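Side-chain contacts in bifunctional purine biosynthetic protein ADE5,7 (Cryptococcus neoformans var. grubii serotype A, PDB 7LVO), which catalyses the second and fifth steps of de novo purine biosynthesis, this N-terminal half being the ATP-dependent glycinamide ribonucleotide synthetase: residues G46-E49 and H50-F54; A93-S96 and I97-A101. One frame throughout, in Å; residues are numbered along the deposited sequence.

Interaction 1. Residues G46-E49 and H50-F54; sequences GGRE and HALAF
The guanidinium of R48, whose aliphatic stem runs alongside L52, has the E49 carboxylate at its edge: E49 CD lies in the guanidinium plane, although OE2 itself sits about 20° out of it. R48 NH1 forms a salt bridge to E49 OE2 at 2.8 Å, accepted on the syn lone pair of OE2; a weak second bond from NH1 reaches E49 OE1. R48 NE bonds to F336 O, holding the planar group from two directions. The H50 imidazole packs edge-to-face with F410, and its ND1 is hydrogen-bonded to H411 N. Bent at chi2 (63°), the E49 chain curls back so that OE1 accepts G46 N at 2.9 Å through its anti lone pair. E49, three residues after the N-cap G46, thus supplies one bond of a capping box at the start of helix 47-56, the helix of the beta-alpha-beta unit with strands 38-44 and 62-67; the returning bond from an N-cap side chain is absent because G46 is a glycine. A carboxylate here would probably be stabilised by both the arginine and the helix N-terminus. L52 CG sits 3.1 Å from R48 O, and L52 CD1 meets R48 CG at 3.8 Å. The i to i+4 ladder begins with H50 N to G46 O at 3.3 Å. A53 N reaches E49 O at 2.7 Å. D338 accepts R48 N, and L52 also packs on T341 and M345.

Interaction 2. Residues A93-S96 and I97-A101; sequences AFRS and IVEWA
E99 rises alongside R95 one helical turn away, starting with E99 CB only 3.1 Å from R95 O. R95 O also accepts E99 N, at 2.8 Å. With CG anti to the backbone N (chi1 -177°) and the chain extended beyond it, the E99 side chain runs outward and brings OE1 to 3.5 Å from R95 CD. The tip therefore meets the arginine's methylene stem: R95 NE stays 4.7 Å from E99 OE1, and the guanidinium and carboxylate planes stand 81° apart. Opposite charges are near each other without forming a salt bridge, so any attraction is probably a diffuse one. The inner side of the turn is apolar. F94, the N-cap residue, touches V98 CG2 with its CB at 3.8 Å and I97 CG2 at 4.0 Å; its carbonyl accepts V98 N. S96 OG is bonded to the carbonyl of P87, tying the first turn to the preceding loop. Helix 95-104 thus lies against the parallel sheet of the N domain, I97 resting on L41 and L43 of strand 38-44 and W100 on V66 of strand 62-67, while F94 and V98 pack on A124 of helix 121-126.

In the fold
Both interactions form the opening turn of a helix in the N domain, and strand 38-44 relates them: helix 47-56 follows it directly in the chain, whereas helix 95-104 packs on it. Their centres are 22 Å apart and they do not touch. Interaction 1 is almost wholly buried, its centre about 12 Å from the centre of the chain, and its charged groups are paired at close range. The side chain of R48 lies about 8 Å from that of N333, a predicted magnesium ligand. The centre of interaction 2 lies about 24 Å from the centre of the chain; an arginine and a glutamate stand unbridged at the surface, and apolar residues face the sheet and helix 121-126.

Interaction 1. Residues G46-E49 and H50-F54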
loop_
_atom_site.group_PDB
_atom_site.type_symbol
_atom_site.label_atom_id
_atom_site.label_comp_id
_atom_site.label_asym_id
_atom_site.label_seq_id
_atom_site.Cartn_x
_atom_site.Cartn_y
_atom_site.Cartn_z
ATOM N N GLY A 46 4.919 -3.457 -9.168
ATOM C CA GLY A 46 5.113 -4.256 -7.983
ATOM C C GLY A 46 4.151 -5.426 -7.907
ATOM O O GLY A 46 3.335 -5.656 -8.789
ATOM N N GLY A 47 4.265 -6.171 -6.803
ATOM C CA GLY A 47 3.414 -7.327 -6.611
ATOM C C GLY A 47 1.964 -6.960 -6.403
ATOM O O GLY A 47 1.076 -7.774 -6.677
ATOM N N ARG A 48 1.709 -5.754 -5.897
ATOM C CA ARG A 48 0.345 -5.245 -5.826
ATOM C C ARG A 48 -0.286 -5.194 -7.209
ATOM O O ARG A 48 -1.461 -5.539 -7.374
ATOM C CB ARG A 48 0.341 -3.866 -5.181
ATOM C CG ARG A 48 -1.032 -3.199 -5.133
ATOM C CD ARG A 48 -0.937 -1.716 -5.481
ATOM N NE ARG A 48 -0.090 -0.967 -4.564
ATOM C CZ ARG A 48 1.141 -0.551 -4.834
ATOM N NH1 ARG A 48 1.711 -0.785 -6.001
ATOM N NH2 ARG A 48 1.814 0.123 -3.906
ATOM N N GLU A 49 0.480 -4.768 -8.219
ATOM C CA GLU A 49 -0.058 -4.702 -9.576
ATOM C C GLU A 49 -0.369 -6.095 -10.107
ATOM O O GLU A 49 -1.455 -6.339 -10.645
ATOM C CB GLU A 49 0.922 -3.981 -10.494
ATOM C CG GLU A 49 0.873 -2.466 -10.385
ATOM C CD GLU A 49 1.260 -1.963 -9.018
ATOM O OE1 GLU A 49 2.340 -2.338 -8.512
ATOM O OE2 GLU A 49 0.485 -1.201 -8.430
ATOM N N HIS A 50 0.575 -7.034 -9.960
ATOM C CA HIS A 50 0.319 -8.388 -10.432
ATOM C C HIS A 50 -0.889 -8.991 -9.727
ATOM O O HIS A 50 -1.750 -9.602 -10.370
ATOM C CB HIS A 50 1.560 -9.255 -10.225
ATOM C CG HIS A 50 1.488 -10.586 -10.904
ATOM N ND1 HIS A 50 2.468 -11.545 -10.771
ATOM C CD2 HIS A 50 0.550 -11.119 -11.721
ATOM C CE1 HIS A 50 2.138 -12.613 -11.476
ATOM N NE2 HIS A 50 0.978 -12.379 -12.063
ATOM N N ALA A 51 -0.974 -8.823 -8.409
ATOM C CA ALA A 51 -2.115 -9.356 -7.671
ATOM C C ALA A 51 -3.421 -8.700 -8.122
ATOM O O ALA A 51 -4.454 -9.370 -8.241
ATOM C CB ALA A 51 -1.899 -9.158 -6.172
ATOM N N LEU A 52 -3.401 -7.387 -8.364
ATOM C CA LEU A 52 -4.604 -6.720 -8.863
ATOM C C LEU A 52 -4.937 -7.176 -10.281
ATOM O O LEU A 52 -6.094 -7.499 -10.586
ATOM C CB LEU A 52 -4.432 -5.202 -8.813
ATOM C CG LEU A 52 -4.412 -4.585 -7.427
ATOM C CD1 LEU A 52 -3.961 -3.126 -7.486
ATOM C CD2 LEU A 52 -5.789 -4.682 -6.763
ATOM N N ALA A 53 -3.937 -7.202 -11.165
ATOM C CA ALA A 53 -4.154 -7.729 -12.507
ATOM C C ALA A 53 -4.690 -9.148 -12.452
ATOM O O ALA A 53 -5.539 -9.531 -13.270
ATOM C CB ALA A 53 -2.853 -7.682 -13.316
ATOM N N PHE A 54 -4.206 -9.939 -11.490
ATOM C CA PHE A 54 -4.672 -11.308 -11.336
ATOM C C PHE A 54 -6.183 -11.358 -11.159
ATOM O O PHE A 54 -6.872 -12.130 -11.833
ATOM C CB PHE A 54 -3.946 -11.953 -10.147
ATOM C CG PHE A 54 -4.524 -13.269 -9.710
ATOM C CD1 PHE A 54 -4.298 -14.424 -10.448
ATOM C CD2 PHE A 54 -5.274 -13.354 -8.548
ATOM C CE1 PHE A 54 -4.823 -15.641 -10.038
ATOM C CE2 PHE A 54 -5.802 -14.570 -8.132
ATOM C CZ PHE A 54 -5.574 -15.711 -8.879
#

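Interaction 2. Residues A93-S96 and I97-A101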
loop_
_atom_site.group_PDB
_atom_site.type_symbol
_atom_site.label_atom_id
_atom_site.label_comp_id
_atom_site.label_asym_id
_atom_site.label_seq_id
_atom_site.Cartn_x
_atom_site.Cartn_y
_atom_site.Cartn_z
ATOM N N ALA A 93 1.293 16.951 -15.514
ATOM C CA ALA A 93 0.630 16.652 -16.775
ATOM C C ALA A 93 0.544 15.156 -17.053
ATOM O O ALA A 93 -0.519 14.657 -17.436
ATOM C CB ALA A 93 1.361 17.357 -17.925
ATOM N N PHE A 94 1.645 14.427 -16.871
ATOM C CA PHE A 94 1.698 13.008 -17.214
ATOM C C PHE A 94 1.295 12.792 -18.673
ATOM O O PHE A 94 0.608 11.824 -19.015
ATOM C CB PHE A 94 0.805 12.176 -16.290
ATOM C CG PHE A 94 1.151 12.291 -14.830
ATOM C CD1 PHE A 94 0.583 13.289 -14.044
ATOM C CD2 PHE A 94 2.031 11.398 -14.240
ATOM C CE1 PHE A 94 0.899 13.402 -12.700
ATOM C CE2 PHE A 94 2.347 11.495 -12.894
ATOM C CZ PHE A 94 1.783 12.498 -12.125
ATOM N N ARG A 95 1.736 13.699 -19.547
ATOM C CA ARG A 95 1.223 13.715 -20.916
ATOM C C ARG A 95 1.471 12.391 -21.630
ATOM O O ARG A 95 0.638 11.938 -22.419
ATOM C CB ARG A 95 1.855 14.862 -21.708
ATOM C CG ARG A 95 0.999 15.338 -22.876
ATOM C CD ARG A 95 1.802 15.495 -24.164
ATOM N NE ARG A 95 2.929 16.411 -24.021
ATOM C CZ ARG A 95 4.194 16.030 -23.883
ATOM N NH1 ARG A 95 4.535 14.752 -23.867
ATOM N NH2 ARG A 95 5.140 16.957 -23.761
ATOM N N SER A 96 2.614 11.756 -21.365
ATOM C CA SER A 96 2.946 10.510 -22.049
ATOM C C SER A 96 1.856 9.463 -21.859
ATOM O O SER A 96 1.292 8.949 -22.832
ATOM C CB SER A 96 4.290 9.983 -21.548
ATOM O OG SER A 96 4.590 8.735 -22.141
ATOM N N ILE A 97 1.538 9.135 -20.606
ATOM C CA ILE A 97 0.573 8.068 -20.354
ATOM C C ILE A 97 -0.863 8.566 -20.519
ATOM O O ILE A 97 -1.755 7.783 -20.879
ATOM C CB ILE A 97 0.801 7.476 -18.953
ATOM C CG1 ILE A 97 -0.070 6.235 -18.746
ATOM C CG2 ILE A 97 0.495 8.505 -17.878
ATOM C CD1 ILE A 97 0.214 5.108 -19.727
ATOM N N VAL A 98 -1.117 9.847 -20.254
ATOM C CA VAL A 98 -2.469 10.379 -20.417
ATOM C C VAL A 98 -2.850 10.412 -21.890
ATOM O O VAL A 98 -3.967 10.035 -22.264
ATOM C CB VAL A 98 -2.576 11.771 -19.775
ATOM C CG1 VAL A 98 -3.921 12.413 -20.108
ATOM C CG2 VAL A 98 -2.392 11.668 -18.268
ATOM N N GLU A 99 -1.926 10.854 -22.751
ATOM C CA GLU A 99 -2.201 10.861 -24.185
ATOM C C GLU A 99 -2.324 9.443 -24.726
ATOM O O GLU A 99 -3.178 9.167 -25.577
ATOM C CB GLU A 99 -1.103 11.626 -24.922
ATOM C CG GLU A 99 -1.326 11.752 -26.416
ATOM C CD GLU A 99 -0.258 12.589 -27.093
ATOM O OE1 GLU A 99 0.631 13.112 -26.384
ATOM O OE2 GLU A 99 -0.306 12.725 -28.334
ATOM N N TRP A 100 -1.485 8.526 -24.238
ATOM C CA TRP A 100 -1.610 7.128 -24.635
ATOM C C TRP A 100 -2.975 6.571 -24.236
ATOM O O TRP A 100 -3.679 5.972 -25.055
ATOM C CB TRP A 100 -0.485 6.305 -24.000
ATOM C CG TRP A 100 -0.426 4.892 -24.478
ATOM C CD1 TRP A 100 0.344 4.403 -25.490
ATOM C CD2 TRP A 100 -1.163 3.774 -23.964
ATOM N NE1 TRP A 100 0.134 3.058 -25.640
ATOM C CE2 TRP A 100 -0.782 2.644 -24.714
ATOM C CE3 TRP A 100 -2.096 3.618 -22.939
ATOM C CZ2 TRP A 100 -1.310 1.378 -24.478
ATOM C CZ3 TRP A 100 -2.620 2.360 -22.707
ATOM C CH2 TRP A 100 -2.229 1.258 -23.471
ATOM N N ALA A 101 -3.362 6.755 -22.972
ATOM C CA ALA A 101 -4.641 6.231 -22.513
ATOM C C ALA A 101 -5.798 6.797 -23.333
ATOM O O ALA A 101 -6.735 6.071 -23.681
ATOM C CB ALA A 101 -4.839 6.549 -21.033
#